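D-aminoacyl-tRNA deacylase 1 (Homo sapiens, PDB 2OKV) deacylates D-aminoacyl-tRNAs and mischarged glycyl-tRNA(Ala) as a homodimeric editing enzyme, and may also take part in DNA replication. Local coordinates at residues K2-V8 against G26-G32; Q71-C76 against Y117-K123; Q79-Q83 against F93-M97. The contacts are given in a common frame with arbitrary orientation. Residue numbers count along the deposited sequence, not the author numbering.

Contact 1: residues K2-V8 against G26-G32; sequences KAVVQRV and GICVLLG
Leu30, Cys28 and Val8 have the most surface covered where strands 2-8 and 26-32 pair, and all three lie on one face of the sheet together with Val4 and Gln6. The strands run antiparallel in extended beta conformation, their axes 4.6 Å apart at closest approach and 151° between directions, and each of the three sits in a hydrogen-bonded pair that makes two bonds. Leu30 (m, t) faces Val4: Val4 N to Leu30 O is 2.9 Å, Leu30 N to Val4 O 2.8 Å, and Leu30 CB is 4.5 Å from Val4 CB. Cys28 (t) faces Gln6, with Gln6 N to Cys28 O and Cys28 N to Gln6 O both 2.9 Å. Val8 (m) faces Gly26, and Gly26 N to Val8 O is the longest bond at 3.2 Å; Val8 CG1 lies 4.0 Å from Cys28 CB, and Ile135 packs on both residues. Lys2 opposite Gly32 is the fourth such pair. On the other face, Val5 CG1 meets Ile27 CG1 at 3.3 Å and Ala3 CB meets Val29 CG1 at 4.0 Å. Gly26, at phi 156° and psi -135°, has a backbone that a CB would jam against the preceding carbonyl. Strand 141-146 flanks 2-8 and strand 73-78 flanks 26-32, so this is an antiparallel pair at the middle of the five-stranded mixed sheet, with 26-32 its central strand; Val4, Gln6 and Cys28 belong to its magnesium site.

Contact 2: residues Q71-C76 against Y117-K123; sequences QYEILC and YRPELIK
A short parallel beta ladder joins 71-76 to 117-123, pairing Ile74 with Ile122 (CA-CA 5.0 Å) and Leu75 with Lys123 (CA-CA 4.7 Å). Three backbone bonds carry it: Ile74 N to Leu121 O at 2.9 Å, Lys123 N to Ile74 O at 2.8 Å and Cys76 N to Lys123 O at 2.8 Å. Before the strand, Gln71 takes positive phi as the C' residue of a Schellman motif closing helix 67-70. Opposite, Tyr117 leaves helix 99-116, and a 3-10 segment at 119-121 precedes Ile122, with Leu121 N bonded to Arg118 O at 3.1 Å. Tyr117, chi1 t, donates from OH to Tyr72 O at 2.6 Å. Glu73 OE1 and Lys123 NZ form a salt bridge of 3.1 Å; Glu73 OE2 accepts from Gly24 N, and Lys123 NZ also donates to Ala22 O, tying the pair to the end of strand 18-23 and the turn after it. On the face of Ile74 and Ile122, Ile74 CD1 touches Ile122 CD1 at 3.5 Å and Tyr117 CD2 at 3.9 Å. Strands 73-78 and 122-124, joined through helix 99-116, make a beta-alpha-beta crossover at the sheet's edge; that helix covers Cys76 and Ile122, and Leu50 of helix 39-51 packs on Ile74 and Tyr117.

Contact 3: residues Q79-Q83 against F93-M97; sequences QFTLQ and FHLAM
Two pieces of the loop between strand 73-78 and helix 99-116 meet here: a 3-10 turn beginning at Phe80, where Gln83 N bonds to Phe80 O at 3.0 Å, and a type I beta turn from Phe93 to Ala96, closed by Ala96 N to Phe93 O at 3.0 Å. Phe93 comes first and, with Gln83, has the most surface covered. Its m rotamer (chi2 102°) turns the ring toward the 3-10 turn, where the edge of Phe80, a p rotamer, meets its face in a T-shaped stack: centroids 5.1 Å apart, planes at 80°, Phe80 CE1 to Phe93 CG 3.8 Å. Phe93 CE2 also reaches Thr81 CA at 3.7 Å. His94 is next, its CA-to-CB bond pointing away from 79-83. Leu95 brings its CB to 4.1 Å from Gln83 O, and one water joins the backbones, donating to Gln83 O at 2.7 Å and accepting from Leu95 N at 3.0 Å. Ala96 CB lies 3.7 Å from Gln83 CB and 4.1 Å from Phe80 CB. Met97 leads out extended toward helix 99-116, its backbone bonded to Ile33. Trp63 of the second subunit packs on Phe80, Phe93 and Thr81; Thr81 OG1 and the side-chain amide of Gln79 bond to Thr142 of that subunit, and Gln79 also to its Pro140, probably of the Gly-cisPro motif that enters the partner's active site to reject L-amino acids. Aromatic and apolar packing plus one water thus hold the segments together, leaving the side-chain hydrogen bonds of Gln79 and Thr81 for the dimer interface.

Contacts 1 and 2 lie in the same mixed sheet, centres about 12 Å apart, because strands 26-32 and 73-78 are neighbours: Leu75 O and Val29 N are 2.8 Å apart, as are Leu75 N and Ile27 O. The first segment of contact 3 follows directly where strand 73-78 ends; Gln79 N is 2.8 Å from Leu31 O, and the centre of contact 3 is about 16 Å from that of contact 1 and about 24 Å from that of contact 2. Along the chain contact 1 closes first, and contact 3 is nested inside the loop that contact 2 closes. Contacts 1 and 3 both touch the second subunit, so the sheet centre with its magnesium site and the loop beside it meet the dimer partner, while contact 2 forms the far edge.

Contact 1: residues K2-V8 against G26-G32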
loop_
_atom_site.group_PDB
_atom_site.type_symbol
_atom_site.label_atom_id
_atom_site.label_comp_id
_atom_site.label_asym_id
_atom_site.label_seq_id
_atom_site.Cartn_x
_atom_site.Cartn_y
_atom_site.Cartn_z
ATOM N N LYS B 2 -5.769 10.680 -2.334
ATOM C CA LYS B 2 -5.055 9.487 -2.765
ATOM C C LYS B 2 -5.564 8.280 -2.007
ATOM O O LYS B 2 -5.997 8.400 -0.854
ATOM C CB LYS B 2 -3.552 9.620 -2.500
ATOM C CG LYS B 2 -2.831 10.717 -3.258
ATOM C CD LYS B 2 -1.331 10.420 -3.265
ATOM C CE LYS B 2 -0.472 11.673 -3.178
ATOM N NZ LYS B 2 -0.035 12.237 -4.498
ATOM N N ALA B 3 -5.462 7.112 -2.633
ATOM C CA ALA B 3 -5.795 5.848 -1.985
ATOM C C ALA B 3 -4.822 4.756 -2.425
ATOM O O ALA B 3 -4.405 4.717 -3.590
ATOM C CB ALA B 3 -7.237 5.439 -2.328
ATOM N N VAL B 4 -4.439 3.898 -1.487
ATOM C CA VAL B 4 -3.754 2.655 -1.836
ATOM C C VAL B 4 -4.739 1.539 -1.569
ATOM O O VAL B 4 -5.265 1.411 -0.470
ATOM C CB VAL B 4 -2.424 2.451 -1.083
ATOM C CG1 VAL B 4 -1.881 1.006 -1.314
ATOM C CG2 VAL B 4 -1.395 3.492 -1.544
ATOM N N VAL B 5 -4.994 0.748 -2.603
ATOM C CA VAL B 5 -5.985 -0.307 -2.558
ATOM C C VAL B 5 -5.263 -1.644 -2.668
ATOM O O VAL B 5 -4.477 -1.879 -3.606
ATOM C CB VAL B 5 -7.002 -0.150 -3.716
ATOM C CG1 VAL B 5 -7.968 -1.303 -3.732
ATOM C CG2 VAL B 5 -7.770 1.180 -3.597
ATOM N N GLN B 6 -5.490 -2.513 -1.692
ATOM C CA GLN B 6 -4.865 -3.836 -1.721
ATOM C C GLN B 6 -5.945 -4.905 -1.753
ATOM O O GLN B 6 -6.866 -4.873 -0.943
ATOM C CB GLN B 6 -3.957 -4.037 -0.500
ATOM C CG GLN B 6 -2.722 -3.124 -0.511
ATOM C CD GLN B 6 -1.858 -3.267 0.734
ATOM O OE1 GLN B 6 -1.063 -4.209 0.853
ATOM N NE2 GLN B 6 -1.966 -2.285 1.652
ATOM N N ARG B 7 -5.828 -5.851 -2.679
ATOM C CA ARG B 7 -6.783 -6.952 -2.751
ATOM C C ARG B 7 -6.436 -7.917 -1.635
ATOM O O ARG B 7 -5.285 -8.307 -1.496
ATOM C CB ARG B 7 -6.702 -7.667 -4.105
ATOM C CG ARG B 7 -7.658 -8.858 -4.231
ATOM C CD ARG B 7 -7.620 -9.504 -5.605
ATOM N NE ARG B 7 -6.412 -10.306 -5.795
ATOM C CZ ARG B 7 -6.125 -10.990 -6.895
ATOM N NH1 ARG B 7 -6.947 -10.953 -7.942
ATOM N NH2 ARG B 7 -4.998 -11.699 -6.956
ATOM N N VAL B 8 -7.430 -8.322 -0.851
ATOM C CA VAL B 8 -7.152 -9.174 0.315
ATOM C C VAL B 8 -7.924 -10.500 0.320
ATOM O O VAL B 8 -9.065 -10.568 -0.199
ATOM C CB VAL B 8 -7.386 -8.411 1.650
ATOM C CG1 VAL B 8 -6.455 -7.198 1.753
ATOM C CG2 VAL B 8 -8.851 -7.995 1.817
ATOM N N GLY B 26 -12.007 -9.370 -0.256
ATOM C CA GLY B 26 -12.390 -8.042 -0.684
ATOM C C GLY B 26 -11.186 -7.129 -0.843
ATOM O O GLY B 26 -10.151 -7.519 -1.389
ATOM N N ILE B 27 -11.310 -5.919 -0.324
ATOM C CA ILE B 27 -10.332 -4.875 -0.592
ATOM C C ILE B 27 -10.059 -4.029 0.671
ATOM O O ILE B 27 -10.986 -3.697 1.401
ATOM C CB ILE B 27 -10.846 -4.112 -1.854
ATOM C CG1 ILE B 27 -9.789 -3.960 -2.928
ATOM C CG2 ILE B 27 -11.790 -2.912 -1.610
ATOM C CD1 ILE B 27 -10.405 -3.819 -4.249
ATOM N N CYS B 28 -8.783 -3.743 0.943
ATOM C CA CYS B 28 -8.387 -2.826 2.015
ATOM C C CYS B 28 -7.933 -1.531 1.369
ATOM O O CYS B 28 -7.041 -1.526 0.525
ATOM C CB CYS B 28 -7.248 -3.412 2.884
ATOM S SG CYS B 28 -6.697 -2.315 4.240
ATOM N N VAL B 29 -8.557 -0.437 1.770
ATOM C CA VAL B 29 -8.278 0.870 1.204
ATOM C C VAL B 29 -7.631 1.729 2.284
ATOM O O VAL B 29 -8.203 1.928 3.368
ATOM C CB VAL B 29 -9.578 1.556 0.702
ATOM C CG1 VAL B 29 -9.274 2.940 0.101
ATOM C CG2 VAL B 29 -10.303 0.653 -0.306
ATOM N N LEU B 30 -6.427 2.213 1.991
ATOM C CA LEU B 30 -5.793 3.210 2.824
ATOM C C LEU B 30 -6.036 4.554 2.175
ATOM O O LEU B 30 -5.608 4.781 1.038
ATOM C CB LEU B 30 -4.299 2.914 2.968
ATOM C CG LEU B 30 -4.009 1.592 3.695
ATOM C CD1 LEU B 30 -2.586 1.140 3.451
ATOM C CD2 LEU B 30 -4.274 1.716 5.224
ATOM N N LEU B 31 -6.719 5.440 2.899
ATOM C CA LEU B 31 -7.265 6.673 2.315
ATOM C C LEU B 31 -6.564 7.952 2.791
ATOM O O LEU B 31 -6.629 8.306 3.983
ATOM C CB LEU B 31 -8.750 6.762 2.637
ATOM C CG LEU B 31 -9.794 7.338 1.675
ATOM C CD1 LEU B 31 -10.607 8.377 2.433
ATOM C CD2 LEU B 31 -9.264 7.915 0.355
ATOM N N GLY B 32 -5.929 8.655 1.850
ATOM C CA GLY B 32 -5.227 9.904 2.129
ATOM C C GLY B 32 -5.977 11.140 1.672
ATOM O O GLY B 32 -6.063 11.409 0.477
#

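Contact 2: residues Q71-C76 against Y117-K123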
loop_
_atom_site.group_PDB
_atom_site.type_symbol
_atom_site.label_atom_id
_atom_site.label_comp_id
_atom_site.label_asym_id
_atom_site.label_seq_id
_atom_site.Cartn_x
_atom_site.Cartn_y
_atom_site.Cartn_z
ATOM N N GLN B 71 -19.707 -8.956 -4.639
ATOM C CA GLN B 71 -20.350 -8.771 -3.347
ATOM C C GLN B 71 -19.348 -9.081 -2.232
ATOM O O GLN B 71 -19.665 -9.760 -1.262
ATOM C CB GLN B 71 -21.634 -9.612 -3.221
ATOM C CG GLN B 71 -22.748 -9.223 -4.204
ATOM C CD GLN B 71 -23.577 -8.010 -3.757
ATOM O OE1 GLN B 71 -23.719 -7.038 -4.506
ATOM N NE2 GLN B 71 -24.144 -8.072 -2.541
ATOM N N TYR B 72 -18.128 -8.569 -2.401
ATOM C CA TYR B 72 -17.063 -8.751 -1.433
ATOM C C TYR B 72 -17.039 -7.548 -0.478
ATOM O O TYR B 72 -17.863 -6.632 -0.597
ATOM C CB TYR B 72 -15.712 -8.947 -2.136
ATOM C CG TYR B 72 -15.445 -10.357 -2.663
ATOM C CD1 TYR B 72 -14.332 -10.621 -3.470
ATOM C CD2 TYR B 72 -16.296 -11.425 -2.354
ATOM C CE1 TYR B 72 -14.064 -11.908 -3.943
ATOM C CE2 TYR B 72 -16.046 -12.717 -2.838
ATOM C CZ TYR B 72 -14.924 -12.947 -3.623
ATOM O OH TYR B 72 -14.667 -14.222 -4.095
ATOM N N GLU B 73 -16.113 -7.559 0.472
ATOM C CA GLU B 73 -16.103 -6.536 1.530
ATOM C C GLU B 73 -15.043 -5.472 1.277
ATOM O O GLU B 73 -14.154 -5.647 0.434
ATOM C CB GLU B 73 -15.888 -7.172 2.906
ATOM C CG GLU B 73 -17.093 -7.947 3.447
ATOM C CD GLU B 73 -16.707 -8.892 4.584
ATOM O OE1 GLU B 73 -17.116 -8.654 5.742
ATOM O OE2 GLU B 73 -15.980 -9.873 4.311
ATOM N N ILE B 74 -15.148 -4.365 2.009
ATOM C CA ILE B 74 -14.182 -3.278 1.919
ATOM C C ILE B 74 -13.809 -2.876 3.346
ATOM O O ILE B 74 -14.678 -2.604 4.157
ATOM C CB ILE B 74 -14.761 -2.028 1.200
ATOM C CG1 ILE B 74 -15.241 -2.377 -0.217
ATOM C CG2 ILE B 74 -13.730 -0.877 1.202
ATOM C CD1 ILE B 74 -16.006 -1.265 -0.910
ATOM N N LEU B 75 -12.517 -2.890 3.647
ATOM C CA LEU B 75 -12.010 -2.323 4.891
ATOM C C LEU B 75 -11.320 -0.994 4.572
ATOM O O LEU B 75 -10.298 -0.978 3.892
ATOM C CB LEU B 75 -11.016 -3.289 5.553
ATOM C CG LEU B 75 -10.258 -2.793 6.798
ATOM C CD1 LEU B 75 -11.232 -2.522 7.928
ATOM C CD2 LEU B 75 -9.168 -3.799 7.231
ATOM N N CYS B 76 -11.881 0.117 5.046
ATOM C CA CYS B 76 -11.256 1.440 4.837
ATOM C C CYS B 76 -10.562 1.908 6.096
ATOM O O CYS B 76 -11.110 1.820 7.210
ATOM C CB CYS B 76 -12.259 2.534 4.429
ATOM S SG CYS B 76 -13.320 2.105 3.113
ATOM N N TYR B 117 -22.972 1.438 -2.013
ATOM C CA TYR B 117 -22.798 -0.016 -1.989
ATOM C C TYR B 117 -23.734 -0.625 -0.940
ATOM O O TYR B 117 -24.927 -0.326 -0.932
ATOM C CB TYR B 117 -21.326 -0.362 -1.710
ATOM C CG TYR B 117 -20.934 -1.828 -1.867
ATOM C CD1 TYR B 117 -21.747 -2.744 -2.575
ATOM C CD2 TYR B 117 -19.738 -2.290 -1.325
ATOM C CE1 TYR B 117 -21.356 -4.100 -2.723
ATOM C CE2 TYR B 117 -19.342 -3.619 -1.462
ATOM C CZ TYR B 117 -20.144 -4.513 -2.162
ATOM O OH TYR B 117 -19.724 -5.816 -2.273
ATOM N N ARG B 118 -23.201 -1.474 -0.063
ATOM C CA ARG B 118 -23.979 -2.055 1.032
ATOM C C ARG B 118 -23.274 -1.742 2.363
ATOM O O ARG B 118 -22.092 -2.054 2.527
ATOM C CB ARG B 118 -24.139 -3.570 0.847
ATOM C CG ARG B 118 -24.872 -3.974 -0.437
ATOM C CD ARG B 118 -25.176 -5.468 -0.496
ATOM N NE ARG B 118 -25.845 -5.825 -1.754
ATOM C CZ ARG B 118 -27.166 -5.874 -1.933
ATOM N NH1 ARG B 118 -27.663 -6.208 -3.126
ATOM N NH2 ARG B 118 -27.997 -5.594 -0.930
ATOM N N PRO B 119 -24.003 -1.142 3.323
ATOM C CA PRO B 119 -23.391 -0.719 4.586
ATOM C C PRO B 119 -22.699 -1.858 5.332
ATOM O O PRO B 119 -21.610 -1.664 5.879
ATOM C CB PRO B 119 -24.588 -0.202 5.400
ATOM C CG PRO B 119 -25.616 0.150 4.375
ATOM C CD PRO B 119 -25.449 -0.851 3.284
ATOM N N GLU B 120 -23.311 -3.040 5.328
ATOM C CA GLU B 120 -22.822 -4.182 6.108
ATOM C C GLU B 120 -21.527 -4.780 5.584
ATOM O O GLU B 120 -20.851 -5.528 6.299
ATOM C CB GLU B 120 -23.900 -5.274 6.209
ATOM C CG GLU B 120 -24.152 -6.047 4.914
ATOM C CD GLU B 120 -25.116 -5.357 3.953
ATOM O OE1 GLU B 120 -25.632 -4.265 4.274
ATOM O OE2 GLU B 120 -25.363 -5.927 2.862
ATOM N N LEU B 121 -21.192 -4.457 4.334
ATOM C CA LEU B 121 -19.963 -4.945 3.707
ATOM C C LEU B 121 -18.822 -3.932 3.755
ATOM O O LEU B 121 -17.739 -4.163 3.195
ATOM C CB LEU B 121 -20.255 -5.352 2.258
ATOM C CG LEU B 121 -21.360 -6.392 2.057
ATOM C CD1 LEU B 121 -21.663 -6.543 0.571
ATOM C CD2 LEU B 121 -20.960 -7.739 2.668
ATOM N N ILE B 122 -19.068 -2.809 4.417
ATOM C CA ILE B 122 -18.060 -1.754 4.586
ATOM C C ILE B 122 -17.668 -1.697 6.059
ATOM O O ILE B 122 -18.522 -1.470 6.916
ATOM C CB ILE B 122 -18.599 -0.334 4.157
ATOM C CG1 ILE B 122 -19.210 -0.335 2.734
ATOM C CG2 ILE B 122 -17.541 0.765 4.384
ATOM C CD1 ILE B 122 -18.265 -0.445 1.620
ATOM N N LYS B 123 -16.376 -1.910 6.325
ATOM C CA LYS B 123 -15.789 -1.839 7.666
ATOM C C LYS B 123 -14.729 -0.734 7.751
ATOM O O LYS B 123 -14.118 -0.347 6.749
ATOM C CB LYS B 123 -15.150 -3.190 8.041
ATOM C CG LYS B 123 -16.113 -4.250 8.590
ATOM C CD LYS B 123 -17.059 -4.819 7.531
ATOM C CE LYS B 123 -18.077 -5.802 8.134
ATOM N NZ LYS B 123 -17.421 -7.121 8.420
#

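Contact 3: residues Q79-Q83 against F93-M97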
loop_
_atom_site.group_PDB
_atom_site.type_symbol
_atom_site.label_atom_id
_atom_site.label_comp_id
_atom_site.label_asym_id
_atom_site.label_seq_id
_atom_site.Cartn_x
_atom_site.Cartn_y
_atom_site.Cartn_z
ATOM N N GLN B 79 -5.532 7.341 6.333
ATOM C CA GLN B 79 -4.073 7.261 6.210
ATOM C C GLN B 79 -3.506 8.565 5.641
ATOM O O GLN B 79 -3.247 8.662 4.432
ATOM C CB GLN B 79 -3.701 6.090 5.275
ATOM C CG GLN B 79 -2.193 5.849 5.068
ATOM C CD GLN B 79 -1.534 5.139 6.243
ATOM O OE1 GLN B 79 -1.303 3.942 6.181
ATOM N NE2 GLN B 79 -1.249 5.872 7.318
ATOM N N PHE B 80 -3.309 9.554 6.505
ATOM C CA PHE B 80 -2.794 10.863 6.090
ATOM C C PHE B 80 -1.375 10.830 5.517
ATOM O O PHE B 80 -0.976 11.774 4.847
ATOM C CB PHE B 80 -2.873 11.881 7.251
ATOM C CG PHE B 80 -1.841 11.659 8.339
ATOM C CD1 PHE B 80 -0.565 12.218 8.238
ATOM C CD2 PHE B 80 -2.146 10.891 9.462
ATOM C CE1 PHE B 80 0.393 12.012 9.227
ATOM C CE2 PHE B 80 -1.199 10.678 10.459
ATOM C CZ PHE B 80 0.078 11.241 10.347
ATOM N N THR B 81 -0.613 9.760 5.777
ATOM C CA THR B 81 0.794 9.676 5.310
ATOM C C THR B 81 0.939 9.629 3.791
ATOM O O THR B 81 2.010 9.948 3.243
ATOM C CB THR B 81 1.574 8.480 5.933
ATOM O OG1 THR B 81 0.897 7.256 5.649
ATOM C CG2 THR B 81 1.686 8.634 7.449
ATOM N N LEU B 82 -0.126 9.213 3.114
ATOM C CA LEU B 82 -0.142 9.206 1.655
ATOM C C LEU B 82 -0.067 10.617 1.057
ATOM O O LEU B 82 0.338 10.781 -0.091
ATOM C CB LEU B 82 -1.369 8.461 1.134
ATOM C CG LEU B 82 -1.452 6.977 1.469
ATOM C CD1 LEU B 82 -2.782 6.461 0.999
ATOM C CD2 LEU B 82 -0.326 6.213 0.802
ATOM N N GLN B 83 -0.438 11.625 1.850
ATOM C CA GLN B 83 -0.302 13.040 1.470
ATOM C C GLN B 83 1.051 13.615 1.915
ATOM O O GLN B 83 1.122 14.673 2.544
ATOM C CB GLN B 83 -1.461 13.860 2.056
ATOM C CG GLN B 83 -2.839 13.498 1.494
ATOM C CD GLN B 83 -2.960 13.789 0.000
ATOM O OE1 GLN B 83 -3.679 13.099 -0.721
ATOM N NE2 GLN B 83 -2.265 14.818 -0.464
ATOM N N PHE B 93 3.850 16.735 6.154
ATOM C CA PHE B 93 2.445 16.402 5.899
ATOM C C PHE B 93 1.535 17.613 5.711
ATOM O O PHE B 93 0.323 17.514 5.924
ATOM C CB PHE B 93 1.903 15.475 6.999
ATOM C CG PHE B 93 2.717 14.228 7.188
ATOM C CD1 PHE B 93 3.618 14.127 8.248
ATOM C CD2 PHE B 93 2.608 13.167 6.290
ATOM C CE1 PHE B 93 4.387 12.980 8.419
ATOM C CE2 PHE B 93 3.381 12.015 6.453
ATOM C CZ PHE B 93 4.274 11.927 7.525
ATOM N N HIS B 94 2.114 18.737 5.285
ATOM C CA HIS B 94 1.379 20.001 5.148
ATOM C C HIS B 94 0.218 19.940 4.154
ATOM O O HIS B 94 -0.698 20.763 4.221
ATOM C CB HIS B 94 2.325 21.147 4.759
ATOM C CG HIS B 94 2.652 21.190 3.297
ATOM N ND1 HIS B 94 3.777 20.593 2.766
ATOM C CD2 HIS B 94 1.997 21.751 2.252
ATOM C CE1 HIS B 94 3.802 20.787 1.459
ATOM N NE2 HIS B 94 2.734 21.488 1.122
ATOM N N LEU B 95 0.275 18.988 3.224
ATOM C CA LEU B 95 -0.766 18.830 2.209
ATOM C C LEU B 95 -1.939 17.988 2.719
ATOM O O LEU B 95 -3.032 18.026 2.148
ATOM C CB LEU B 95 -0.198 18.221 0.919
ATOM C CG LEU B 95 -0.511 18.929 -0.414
ATOM C CD1 LEU B 95 -1.948 19.483 -0.495
ATOM C CD2 LEU B 95 0.486 20.056 -0.683
ATOM N N ALA B 96 -1.706 17.221 3.780
ATOM C CA ALA B 96 -2.781 16.446 4.396
ATOM C C ALA B 96 -3.764 17.382 5.108
ATOM O O ALA B 96 -3.361 18.405 5.676
ATOM C CB ALA B 96 -2.217 15.428 5.359
ATOM N N MET B 97 -5.050 17.033 5.058
ATOM C CA MET B 97 -6.076 17.778 5.793
ATOM C C MET B 97 -5.922 17.532 7.302
ATOM O O MET B 97 -5.818 16.375 7.721
ATOM C CB MET B 97 -7.476 17.367 5.319
ATOM C CG MET B 97 -8.634 18.206 5.885
ATOM S SD MET B 97 -10.221 17.532 5.341
ATOM C CE MET B 97 -10.311 18.094 3.637
HETATM O O HOH W 1 2.450 17.009 2.643
#